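Long-range contacts in acetyltransferase-like, GNAT family (Bacteroides thetaiotaomicron, PDB 3EY5), which probably acts as an N-acetyltransferase, transferring an acetyl group from acetyl-CoA to an amine as GNAT family members do: residues T12-Y18 with L40-D45; I62-T66 with H78-N82; G91-L95 with F124-F130; W133-Y137 with L159-Y165. The contacts are given in a common frame with arbitrary orientation. Where two conformers were deposited one is given. Residues are numbered along the deposited sequence.

The four contacts follow one another along the chain of a GNAT-type alpha/beta fold. Contact 2 is central, its centre about 8 Å from that of the chain. Contact 1, a loop and first helical turn against helix 37-46, lies about 14 Å away centre to centre, without touching. Contact 3, also about 14 Å from contact 2 and on the opposite side of the chain's centre from contact 1, does touch contact 2, Phe-79 CE2 meeting Thr-94 CG2 at 3.3 Å and Phe-79 CE1 meeting Leu-95 CD1 at 3.6 Å; it also borders a bound sulfate. Contact 4 adjoins contact 3 in sequence and lies about 33 Å from contact 1, centre to centre.

Contact 1 (T12-Y18 with L40-D45); sequences TSDVQHY and LREYTD
Residues 12-14 form a loop that leads through an inverse gamma turn centred on Asp-14 (phi/psi -92/73°) into the first turn of helix 15-28, where Tyr-18 N bonds to Asp-14 O at 2.8 Å. Residues 40-45 are regular alpha-helix, part of helix 37-46. The backbones approach most closely at Thr-12 and Arg-41, with 6.6 Å between their CA atoms. Thr-12, chi1 p, points toward the helix and meets Asp-45 in a two-pronged hydrogen bond: Thr-12 N gives to Asp-45 OD1 at 3.0 Å and nearly straight, and Thr-12 OG1 gives to Asp-45 OD2 at 2.8 Å. The Arg-41 side chain runs alongside, so that Thr-12 CB lies over one face of its guanidinium, 3.5 Å from Arg-41 NH2. Tyr-18, chi1 t, extends its ring to the helix; Tyr-18 OH sits 3.1 Å from Arg-41 CG and 3.3 Å from Leu-40 CG, while the ring edge, at Tyr-18 CE1, is 3.7 Å from Thr-44 OG1. Thr-44 OG1 donates to Leu-40 O at 2.9 Å and is also hydrogen-bonded to Asn-52. The loop before helix 15-28 and that helix's first turn are joined to helix 37-46, both helices resting on strand 50-57. One carboxylate accepts both a backbone and a hydroxyl hydrogen of Thr-12, so the polar link lies at the exposed Asp-45, while the buried Tyr-18 meets the helix by van der Waals contact.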
# COMPACT_ATOMS: atom_id res chain seq x y z
N THR A 12 11.10 6.20 -12.80
CA THR A 12 11.70 5.21 -13.65
C THR A 12 13.04 5.74 -14.23
O THR A 12 13.78 4.99 -14.88
CB THR A 12 10.78 4.92 -14.82
OG1 THR A 12 10.62 6.12 -15.60
CG2 THR A 12 9.43 4.46 -14.34
N SER A 13 13.33 7.03 -13.99
CA SER A 13 14.64 7.65 -14.27
C SER A 13 15.73 7.10 -13.36
O SER A 13 16.92 7.16 -13.70
CB SER A 13 14.57 9.18 -14.11
OG SER A 13 13.66 9.76 -15.04
N ASP A 14 15.32 6.57 -12.21
CA ASP A 14 16.22 5.94 -11.27
C ASP A 14 16.26 4.46 -11.58
O ASP A 14 15.70 3.64 -10.85
CB ASP A 14 15.71 6.18 -9.86
CG ASP A 14 15.56 7.64 -9.56
OD1 ASP A 14 16.54 8.37 -9.79
OD2 ASP A 14 14.47 8.06 -9.11
N VAL A 15 16.92 4.14 -12.69
CA VAL A 15 16.96 2.79 -13.24
C VAL A 15 17.15 1.68 -12.19
O VAL A 15 16.29 0.80 -12.08
CB VAL A 15 17.98 2.69 -14.43
CG1 VAL A 15 18.76 1.38 -14.43
CG2 VAL A 15 17.25 2.89 -15.75
N GLN A 16 18.23 1.75 -11.41
CA GLN A 16 18.54 0.69 -10.44
C GLN A 16 17.46 0.52 -9.37
O GLN A 16 17.04 -0.61 -9.07
CB GLN A 16 19.90 0.88 -9.76
CG GLN A 16 20.03 0.17 -8.40
CD GLN A 16 21.46 -0.07 -7.98
OE1 GLN A 16 21.89 -1.22 -7.88
NE2 GLN A 16 22.20 1.00 -7.71
N HIS A 17 17.02 1.64 -8.82
CA HIS A 17 15.99 1.59 -7.80
C HIS A 17 14.66 1.15 -8.35
O HIS A 17 13.96 0.38 -7.70
CB HIS A 17 15.87 2.93 -7.10
CG HIS A 17 17.13 3.37 -6.43
ND1 HIS A 17 18.06 2.48 -5.94
CD2 HIS A 17 17.60 4.61 -6.15
CE1 HIS A 17 19.06 3.15 -5.40
NE2 HIS A 17 18.80 4.45 -5.51
N TYR A 18 14.30 1.62 -9.54
CA TYR A 18 12.99 1.24 -10.07
C TYR A 18 12.89 -0.25 -10.38
O TYR A 18 11.84 -0.88 -10.10
CB TYR A 18 12.57 2.08 -11.27
CG TYR A 18 11.13 1.80 -11.68
CD1 TYR A 18 10.08 2.57 -11.17
CD2 TYR A 18 10.82 0.77 -12.57
CE1 TYR A 18 8.76 2.32 -11.54
CE2 TYR A 18 9.52 0.51 -12.96
CZ TYR A 18 8.50 1.28 -12.45
OH TYR A 18 7.20 1.00 -12.84
N LEU A 40 2.19 0.72 -14.49
CA LEU A 40 2.80 1.11 -13.24
C LEU A 40 3.93 2.12 -13.51
O LEU A 40 4.11 3.09 -12.78
CB LEU A 40 3.31 -0.13 -12.55
CG LEU A 40 4.33 0.14 -11.47
CD1 LEU A 40 3.68 0.90 -10.29
CD2 LEU A 40 4.98 -1.19 -11.06
N ARG A 41 4.70 1.87 -14.57
CA ARG A 41 5.70 2.84 -15.02
C ARG A 41 5.07 4.20 -15.33
O ARG A 41 5.56 5.25 -14.87
CB ARG A 41 6.44 2.31 -16.24
CG ARG A 41 7.34 1.12 -15.91
CD ARG A 41 8.16 0.71 -17.12
NE ARG A 41 9.16 1.72 -17.49
CZ ARG A 41 10.44 1.69 -17.12
NH1 ARG A 41 10.90 0.68 -16.38
NH2 ARG A 41 11.26 2.66 -17.51
N GLU A 42 3.96 4.18 -16.07
CA GLU A 42 3.24 5.38 -16.44
C GLU A 42 2.70 6.17 -15.22
O GLU A 42 2.83 7.39 -15.18
CB GLU A 42 2.13 5.03 -17.43
CG GLU A 42 2.68 4.47 -18.78
CD GLU A 42 1.64 3.76 -19.69
OE1 GLU A 42 0.42 3.77 -19.41
OE2 GLU A 42 2.07 3.20 -20.72
N TYR A 43 2.12 5.47 -14.25
CA TYR A 43 1.60 6.10 -13.02
C TYR A 43 2.75 6.75 -12.26
O TYR A 43 2.65 7.88 -11.79
CB TYR A 43 0.88 5.05 -12.13
CG TYR A 43 -0.57 4.75 -12.50
CD1 TYR A 43 -1.62 5.07 -11.63
CD2 TYR A 43 -0.90 4.17 -13.73
CE1 TYR A 43 -2.97 4.81 -11.99
CE2 TYR A 43 -2.24 3.88 -14.08
CZ TYR A 43 -3.26 4.20 -13.21
OH TYR A 43 -4.56 3.93 -13.57
N THR A 44 3.85 6.01 -12.13
CA THR A 44 5.02 6.50 -11.42
C THR A 44 5.47 7.90 -11.90
O THR A 44 5.49 8.86 -11.11
CB THR A 44 6.17 5.46 -11.46
OG1 THR A 44 5.78 4.29 -10.72
CG2 THR A 44 7.45 6.03 -10.88
N ASP A 45 5.78 8.05 -13.18
CA ASP A 45 6.24 9.37 -13.69
C ASP A 45 5.14 10.32 -14.14
O ASP A 45 5.33 11.53 -14.17
CB ASP A 45 7.20 9.20 -14.85
CG ASP A 45 8.01 7.94 -14.75
OD1 ASP A 45 8.63 7.67 -13.69
OD2 ASP A 45 8.04 7.24 -15.78

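Contact 2 (I62-T66 with H78-N82); sequences IGFIT and HFATN
Antiparallel strands 62-66 and 78-81 run 4.7 Å apart at 174°. Gly-63/Thr-81 (CA-CA 4.0 Å) and Ile-65/Phe-79 (4.3 Å) are non-hydrogen-bonded pairs, and Phe-64/Ala-80 (5.8 Å) is a hydrogen-bonded pair. In that pair both amides are satisfied: Phe-64 N gives to Ala-80 O at 3.0 Å and Ala-80 N to Phe-64 O at 3.2 Å. Asn-82 N reaches Ile-62 O at 2.8 Å, and Thr-66 N reaches His-78 O at 2.8 Å. His-78 N turns to a side chain instead, Thr-66 OG1 (2.8 Å, chi1 p), while its NE2 bonds to Glu-33 O. Asn-82 OD1 accepts from Ala-84 N. A CB on Gly-63 would clash with Ala-80 O. Phe-64, chi1 p, lays its ring over Ala-80, with Phe-64 CE2 3.7 Å from Ala-80 CB; on the other face Ile-65 CD1 meets Phe-79 CD2 at 3.4 Å. Across strand 60-69, Ile-62 and Gly-63 both face Ile-55 of strand 50-57, a classic beta bulge. Strands 60-69 and 74-81 form a beta hairpin of the central GNAT sheet.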
# COMPACT_ATOMS: atom_id res chain seq x y z
N ILE A 62 15.81 -1.76 1.17
CA ILE A 62 15.24 -2.91 1.87
C ILE A 62 13.78 -3.13 1.50
O ILE A 62 13.18 -4.14 1.90
CB ILE A 62 15.33 -2.77 3.43
CG1 ILE A 62 14.28 -1.77 3.96
CG2 ILE A 62 16.81 -2.45 3.91
CD1 ILE A 62 14.64 -1.15 5.30
N GLY A 63 13.20 -2.19 0.76
CA GLY A 63 11.77 -2.22 0.46
C GLY A 63 11.27 -1.12 -0.46
O GLY A 63 12.05 -0.33 -1.00
N PHE A 64 9.96 -1.14 -0.69
CA PHE A 64 9.29 -0.10 -1.47
C PHE A 64 7.92 0.09 -0.86
O PHE A 64 7.42 -0.79 -0.15
CB PHE A 64 9.19 -0.43 -2.99
CG PHE A 64 8.09 -1.42 -3.31
CD1 PHE A 64 6.81 -0.97 -3.58
CD2 PHE A 64 8.33 -2.78 -3.29
CE1 PHE A 64 5.76 -1.89 -3.85
CE2 PHE A 64 7.31 -3.70 -3.56
CZ PHE A 64 6.01 -3.25 -3.84
N ILE A 65 7.32 1.23 -1.14
CA ILE A 65 5.96 1.48 -0.77
C ILE A 65 5.44 2.44 -1.79
O ILE A 65 6.15 3.36 -2.24
CB ILE A 65 5.86 2.11 0.68
CG1 ILE A 65 4.42 2.52 1.03
CG2 ILE A 65 6.78 3.33 0.83
CD1 ILE A 65 4.07 2.29 2.50
N THR A 66 4.21 2.23 -2.19
CA THR A 66 3.57 3.12 -3.13
C THR A 66 2.34 3.62 -2.41
O THR A 66 1.71 2.88 -1.64
CB THR A 66 3.12 2.34 -4.43
OG1 THR A 66 2.20 1.30 -4.09
CG2 THR A 66 4.27 1.71 -5.05
N HIS A 78 0.76 -0.48 -2.45
CA HIS A 78 1.57 -1.64 -2.12
C HIS A 78 2.69 -1.31 -1.20
O HIS A 78 3.22 -0.20 -1.19
CB HIS A 78 2.16 -2.28 -3.35
CG HIS A 78 1.13 -2.82 -4.29
ND1 HIS A 78 0.77 -2.17 -5.44
CD2 HIS A 78 0.37 -3.92 -4.22
CE1 HIS A 78 -0.17 -2.86 -6.06
NE2 HIS A 78 -0.43 -3.94 -5.34
N PHE A 79 3.04 -2.30 -0.42
CA PHE A 79 4.04 -2.15 0.57
C PHE A 79 4.71 -3.52 0.74
O PHE A 79 4.03 -4.49 1.05
CB PHE A 79 3.37 -1.70 1.87
CG PHE A 79 4.27 -1.69 3.03
CD1 PHE A 79 4.03 -2.53 4.12
CD2 PHE A 79 5.37 -0.85 3.05
CE1 PHE A 79 4.90 -2.54 5.24
CE2 PHE A 79 6.25 -0.82 4.17
CZ PHE A 79 6.01 -1.67 5.26
N ALA A 80 6.03 -3.58 0.54
CA ALA A 80 6.76 -4.83 0.72
C ALA A 80 8.21 -4.59 1.07
O ALA A 80 8.83 -3.64 0.59
CB ALA A 80 6.65 -5.71 -0.54
N THR A 81 8.75 -5.43 1.94
CA THR A 81 10.20 -5.45 2.22
C THR A 81 10.82 -6.69 1.60
O THR A 81 10.11 -7.67 1.32
CB THR A 81 10.47 -5.49 3.73
OG1 THR A 81 9.83 -6.66 4.28
CG2 THR A 81 9.91 -4.21 4.42
N ASN A 82 12.13 -6.67 1.41
CA ASN A 82 12.88 -7.79 0.87
C ASN A 82 12.79 -9.06 1.74
O ASN A 82 13.16 -9.03 2.92
CB ASN A 82 14.33 -7.38 0.64
CG ASN A 82 15.06 -8.32 -0.31
OD1 ASN A 82 15.16 -9.53 -0.08
ND2 ASN A 82 15.56 -7.76 -1.39

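Contact 3 (G91-L95 with F124-F130); sequences GKRTL and FYQRHGF. With SO4 (sulfate ion), chain B.
Leu-95, the residue most covered here, projects from helix 90-101 toward the C-terminal end of helix 116-127, its CA 7.4 Å from that of His-128. Its CD2 touches Phe-124 CE2 at 3.4 Å, His-128 CB at 3.7 Å and Tyr-125 CD1 at 3.8 Å. Phe-124, chi1 t, directs its ring edge at the backbone of the other helix, Phe-124 CZ lying 3.9 Å from Gly-91 C. Gly-91 closes an R-x-x-G-x-G sequence consistent with the acetyl-CoA pyrophosphate-binding loop of GNAT enzymes, though no cofactor is present. Helix 116-127 ends in a Schellman motif: Phe-130 N bonds to Tyr-125 O and Gly-129 N to Gln-126 O, with Gly-129 (phi 87°) as C-prime. Leu-95, Phe-124 and His-128 pack the two helices together beside the sheet. His-128, chi1 m, gives ND1 to Phe-124 O at 3.0 Å, and its NE2 is 3.8 Å from Lys-92 CB. A sulfate, probably from the crystallisation liquor, accepts from Arg-127 NE at O2 (2.7 Å) and from Arg-127 NH2 at O1 (3.1 Å).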
# COMPACT_ATOMS: atom_id res chain seq x y z
N GLY A 91 9.74 -4.85 9.29
CA GLY A 91 8.31 -4.57 9.16
C GLY A 91 7.88 -3.51 10.16
O GLY A 91 7.32 -2.48 9.80
N LYS A 92 8.17 -3.79 11.42
CA LYS A 92 7.89 -2.87 12.51
C LYS A 92 8.65 -1.54 12.37
O LYS A 92 8.04 -0.47 12.44
CB LYS A 92 8.20 -3.58 13.83
CG LYS A 92 8.82 -2.72 14.88
CD LYS A 92 9.85 -3.48 15.70
CE LYS A 92 9.23 -4.31 16.81
NZ LYS A 92 10.19 -5.21 17.57
N ARG A 93 9.96 -1.62 12.19
CA ARG A 93 10.78 -0.42 11.98
C ARG A 93 10.23 0.44 10.82
O ARG A 93 10.11 1.65 10.94
CB ARG A 93 12.24 -0.80 11.68
CG ARG A 93 13.09 -1.18 12.88
CD ARG A 93 14.57 -1.27 12.47
NE ARG A 93 15.24 0.04 12.46
CZ ARG A 93 16.26 0.36 11.67
NH1 ARG A 93 16.73 -0.52 10.80
NH2 ARG A 93 16.82 1.58 11.75
N THR A 94 9.86 -0.21 9.72
CA THR A 94 9.31 0.53 8.56
C THR A 94 7.95 1.19 8.82
O THR A 94 7.69 2.32 8.39
CB THR A 94 9.22 -0.36 7.30
OG1 THR A 94 10.53 -0.75 6.90
CG2 THR A 94 8.59 0.41 6.15
N LEU A 95 7.06 0.46 9.49
CA LEU A 95 5.72 0.95 9.76
C LEU A 95 5.83 2.15 10.68
O LEU A 95 5.21 3.18 10.45
CB LEU A 95 4.90 -0.11 10.46
CG LEU A 95 3.61 -0.42 9.77
CD1 LEU A 95 4.05 -1.16 8.50
CD2 LEU A 95 2.79 -1.33 10.67
N PHE A 124 -0.87 -7.56 13.49
CA PHE A 124 0.33 -6.79 13.28
C PHE A 124 -0.03 -5.29 13.08
O PHE A 124 0.49 -4.42 13.77
CB PHE A 124 1.13 -7.34 12.12
CG PHE A 124 2.22 -6.45 11.68
CD1 PHE A 124 3.43 -6.45 12.32
CD2 PHE A 124 2.02 -5.58 10.62
CE1 PHE A 124 4.46 -5.60 11.89
CE2 PHE A 124 3.04 -4.72 10.18
CZ PHE A 124 4.25 -4.72 10.82
N TYR A 125 -0.96 -4.99 12.18
CA TYR A 125 -1.27 -3.58 11.95
C TYR A 125 -1.92 -2.90 13.16
O TYR A 125 -1.65 -1.71 13.42
CB TYR A 125 -2.11 -3.41 10.70
CG TYR A 125 -1.32 -3.59 9.41
CD1 TYR A 125 -0.35 -2.66 9.05
CD2 TYR A 125 -1.55 -4.66 8.55
CE1 TYR A 125 0.37 -2.79 7.90
CE2 TYR A 125 -0.83 -4.80 7.35
CZ TYR A 125 0.13 -3.85 7.04
OH TYR A 125 0.87 -3.94 5.89
N GLN A 126 -2.75 -3.66 13.89
CA GLN A 126 -3.43 -3.14 15.06
C GLN A 126 -2.43 -2.86 16.19
O GLN A 126 -2.56 -1.85 16.89
CB GLN A 126 -4.49 -4.13 15.56
CG GLN A 126 -5.80 -4.14 14.77
CD GLN A 126 -6.77 -5.10 15.38
OE1 GLN A 126 -6.37 -6.01 16.10
NE2 GLN A 126 -8.06 -4.88 15.17
N ARG A 127 -1.47 -3.77 16.38
CA ARG A 127 -0.37 -3.51 17.28
C ARG A 127 0.35 -2.23 16.95
O ARG A 127 0.89 -1.58 17.84
CB ARG A 127 0.64 -4.64 17.27
CG ARG A 127 0.20 -5.80 18.13
CD ARG A 127 1.33 -6.74 18.44
NE ARG A 127 2.11 -7.20 17.28
CZ ARG A 127 1.75 -8.18 16.43
NH1 ARG A 127 0.60 -8.81 16.55
NH2 ARG A 127 2.56 -8.54 15.45
N HIS A 128 0.37 -1.85 15.68
CA HIS A 128 1.12 -0.66 15.33
C HIS A 128 0.23 0.51 15.00
O HIS A 128 0.61 1.38 14.21
CB HIS A 128 2.18 -0.95 14.26
CG HIS A 128 3.21 -1.94 14.72
ND1 HIS A 128 3.14 -3.29 14.41
CD2 HIS A 128 4.29 -1.80 15.51
CE1 HIS A 128 4.15 -3.92 14.96
NE2 HIS A 128 4.87 -3.04 15.64
N GLY A 129 -0.95 0.54 15.63
CA GLY A 129 -1.78 1.73 15.66
C GLY A 129 -2.76 1.97 14.53
O GLY A 129 -3.27 3.08 14.41
N PHE A 130 -3.03 0.94 13.72
CA PHE A 130 -4.11 0.98 12.75
C PHE A 130 -5.38 0.42 13.37
O PHE A 130 -5.34 -0.58 14.10
CB PHE A 130 -3.75 0.22 11.47
CG PHE A 130 -2.71 0.91 10.64
CD1 PHE A 130 -3.07 1.57 9.48
CD2 PHE A 130 -1.37 0.90 11.02
CE1 PHE A 130 -2.12 2.21 8.68
CE2 PHE A 130 -0.40 1.56 10.23
CZ PHE A 130 -0.78 2.22 9.06
S SO4 B . 5.76 -6.68 16.29
O1 SO4 B . 5.47 -7.45 15.07
O2 SO4 B . 4.55 -6.17 16.95
O3 SO4 B . 6.54 -5.51 15.87
O4 SO4 B . 6.51 -7.49 17.24

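Contact 4 (W133-Y137 with L159-Y165); sequences WEKDY and LDAEKDY
From a weakly bonded strand, the chain turns a corner at Lys-135 and resumes as a second one, while the other segment enters helix 161-176 after Asp-160. CA atoms are nearest at Trp-133/Ala-161 (6.3 Å) and Lys-135/Tyr-165 (7.8 Å). Trp-133, chi1 m and chi2 near 5°, spreads its indole against the helix start: Ala-161 CB makes a CH-pi contact 3.4 Å from the centroid of its five-membered ring, Trp-133 CZ2 lies 3.5 Å from Leu-159 O, and Trp-133 CE3 meets the edge of the Tyr-165 ring, 4.1 Å from Tyr-165 CD2. Next, Lys-135 CB lies over the face of the Tyr-165 ring, 3.5 Å from its centroid, another CH-pi contact. Asp-136, centre of an inverse gamma turn, has its CA-to-CB bond directed away from the helix; its OD1 forms a salt bridge with Arg-112. Tyr-137 CA is 3.3 Å from Tyr-165 OH; its own hydroxyl bonds to Glu-109. No hydrogen bond crosses the contact. Helix 161-176 thus packs against strands 131-134 and 136-139, which both pair with strand 149-156 of the mixed sheet.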
# COMPACT_ATOMS: atom_id res chain seq x y z
N TRP A 133 -11.46 -1.33 10.11
CA TRP A 133 -12.82 -1.01 9.70
C TRP A 133 -13.55 -2.25 9.20
O TRP A 133 -13.12 -2.91 8.22
CB TRP A 133 -12.79 0.08 8.63
CG TRP A 133 -12.52 1.44 9.21
CD1 TRP A 133 -12.23 1.76 10.54
CD2 TRP A 133 -12.51 2.68 8.51
NE1 TRP A 133 -12.04 3.11 10.67
CE2 TRP A 133 -12.21 3.70 9.45
CE3 TRP A 133 -12.71 3.04 7.17
CZ2 TRP A 133 -12.10 5.04 9.09
CZ3 TRP A 133 -12.60 4.37 6.81
CH2 TRP A 133 -12.30 5.35 7.77
N GLU A 134 -14.64 -2.60 9.89
CA GLU A 134 -15.47 -3.76 9.59
C GLU A 134 -16.53 -3.44 8.54
O GLU A 134 -17.69 -3.83 8.69
CB GLU A 134 -16.20 -4.21 10.86
CG GLU A 134 -15.44 -3.99 12.15
CD GLU A 134 -14.79 -5.26 12.65
OE1 GLU A 134 -14.48 -5.34 13.86
OE2 GLU A 134 -14.59 -6.18 11.81
N LYS A 135 -16.17 -2.70 7.51
CA LYS A 135 -17.15 -2.32 6.52
C LYS A 135 -17.01 -3.35 5.42
O LYS A 135 -15.95 -3.93 5.26
CB LYS A 135 -16.85 -0.89 6.04
CG LYS A 135 -16.97 0.14 7.16
CD LYS A 135 -18.42 0.55 7.31
CE LYS A 135 -18.76 1.12 8.68
NZ LYS A 135 -20.17 1.70 8.56
N ASP A 136 -18.07 -3.58 4.68
CA ASP A 136 -18.03 -4.59 3.64
C ASP A 136 -17.29 -4.04 2.38
O ASP A 136 -17.90 -3.82 1.33
CB ASP A 136 -19.46 -5.02 3.29
CG ASP A 136 -19.50 -6.23 2.35
OD1 ASP A 136 -18.51 -7.03 2.35
OD2 ASP A 136 -20.51 -6.39 1.60
N TYR A 137 -15.98 -3.83 2.50
CA TYR A 137 -15.17 -3.31 1.42
C TYR A 137 -14.76 -4.42 0.39
O TYR A 137 -14.53 -5.58 0.76
CB TYR A 137 -13.92 -2.67 2.01
CG TYR A 137 -13.03 -2.08 0.93
CD1 TYR A 137 -13.42 -0.93 0.25
CD2 TYR A 137 -11.82 -2.66 0.60
CE1 TYR A 137 -12.62 -0.36 -0.77
CE2 TYR A 137 -11.01 -2.11 -0.41
CZ TYR A 137 -11.43 -0.97 -1.11
OH TYR A 137 -10.63 -0.41 -2.12
N LEU A 159 -9.88 9.32 11.42
CA LEU A 159 -10.99 9.13 10.47
C LEU A 159 -11.97 8.18 11.17
O LEU A 159 -11.56 7.23 11.80
CB LEU A 159 -10.51 8.56 9.13
CG LEU A 159 -9.63 9.43 8.21
CD1 LEU A 159 -8.92 8.59 7.16
CD2 LEU A 159 -10.39 10.55 7.51
N ASP A 160 -13.26 8.48 11.12
CA ASP A 160 -14.22 7.58 11.72
C ASP A 160 -15.00 6.83 10.62
O ASP A 160 -15.50 7.41 9.63
CB ASP A 160 -15.11 8.28 12.78
CG ASP A 160 -14.34 8.62 14.10
OD1 ASP A 160 -13.11 8.37 14.17
OD2 ASP A 160 -14.95 9.13 15.06
N ALA A 161 -15.03 5.51 10.79
CA ALA A 161 -15.58 4.61 9.78
C ALA A 161 -17.00 5.03 9.44
O ALA A 161 -17.39 5.07 8.26
CB ALA A 161 -15.56 3.17 10.31
N GLU A 162 -17.75 5.37 10.48
CA GLU A 162 -19.15 5.69 10.35
C GLU A 162 -19.30 6.87 9.39
O GLU A 162 -20.05 6.81 8.44
CB GLU A 162 -19.74 5.99 11.73
CG GLU A 162 -19.86 4.79 12.67
CD GLU A 162 -18.54 4.32 13.32
OE1 GLU A 162 -17.44 4.57 12.76
OE2 GLU A 162 -18.61 3.68 14.40
N LYS A 163 -18.53 7.93 9.62
CA LYS A 163 -18.61 9.15 8.79
C LYS A 163 -17.81 9.19 7.49
O LYS A 163 -18.21 9.86 6.55
CB LYS A 163 -18.22 10.38 9.61
CG LYS A 163 -19.10 10.60 10.81
CD LYS A 163 -18.83 9.51 11.84
CE LYS A 163 -19.85 9.46 12.98
NZ LYS A 163 -19.59 8.24 13.83
N ASP A 164 -16.67 8.52 7.45
CA ASP A 164 -15.70 8.73 6.36
C ASP A 164 -15.61 7.60 5.31
O ASP A 164 -15.21 7.83 4.16
CB ASP A 164 -14.30 9.02 6.95
CG ASP A 164 -14.29 10.24 7.88
OD1 ASP A 164 -14.58 11.35 7.40
OD2 ASP A 164 -13.98 10.10 9.09
N TYR A 165 -16.02 6.39 5.71
CA TYR A 165 -15.83 5.19 4.90
C TYR A 165 -16.37 5.28 3.45
O TYR A 165 -15.69 4.88 2.49
CB TYR A 165 -16.44 3.97 5.58
CG TYR A 165 -16.52 2.80 4.62
CD1 TYR A 165 -17.74 2.40 4.07
CD2 TYR A 165 -15.37 2.11 4.25
CE1 TYR A 165 -17.80 1.33 3.16
CE2 TYR A 165 -15.41 1.05 3.35
CZ TYR A 165 -16.62 0.66 2.81
OH TYR A 165 -16.65 -0.39 1.92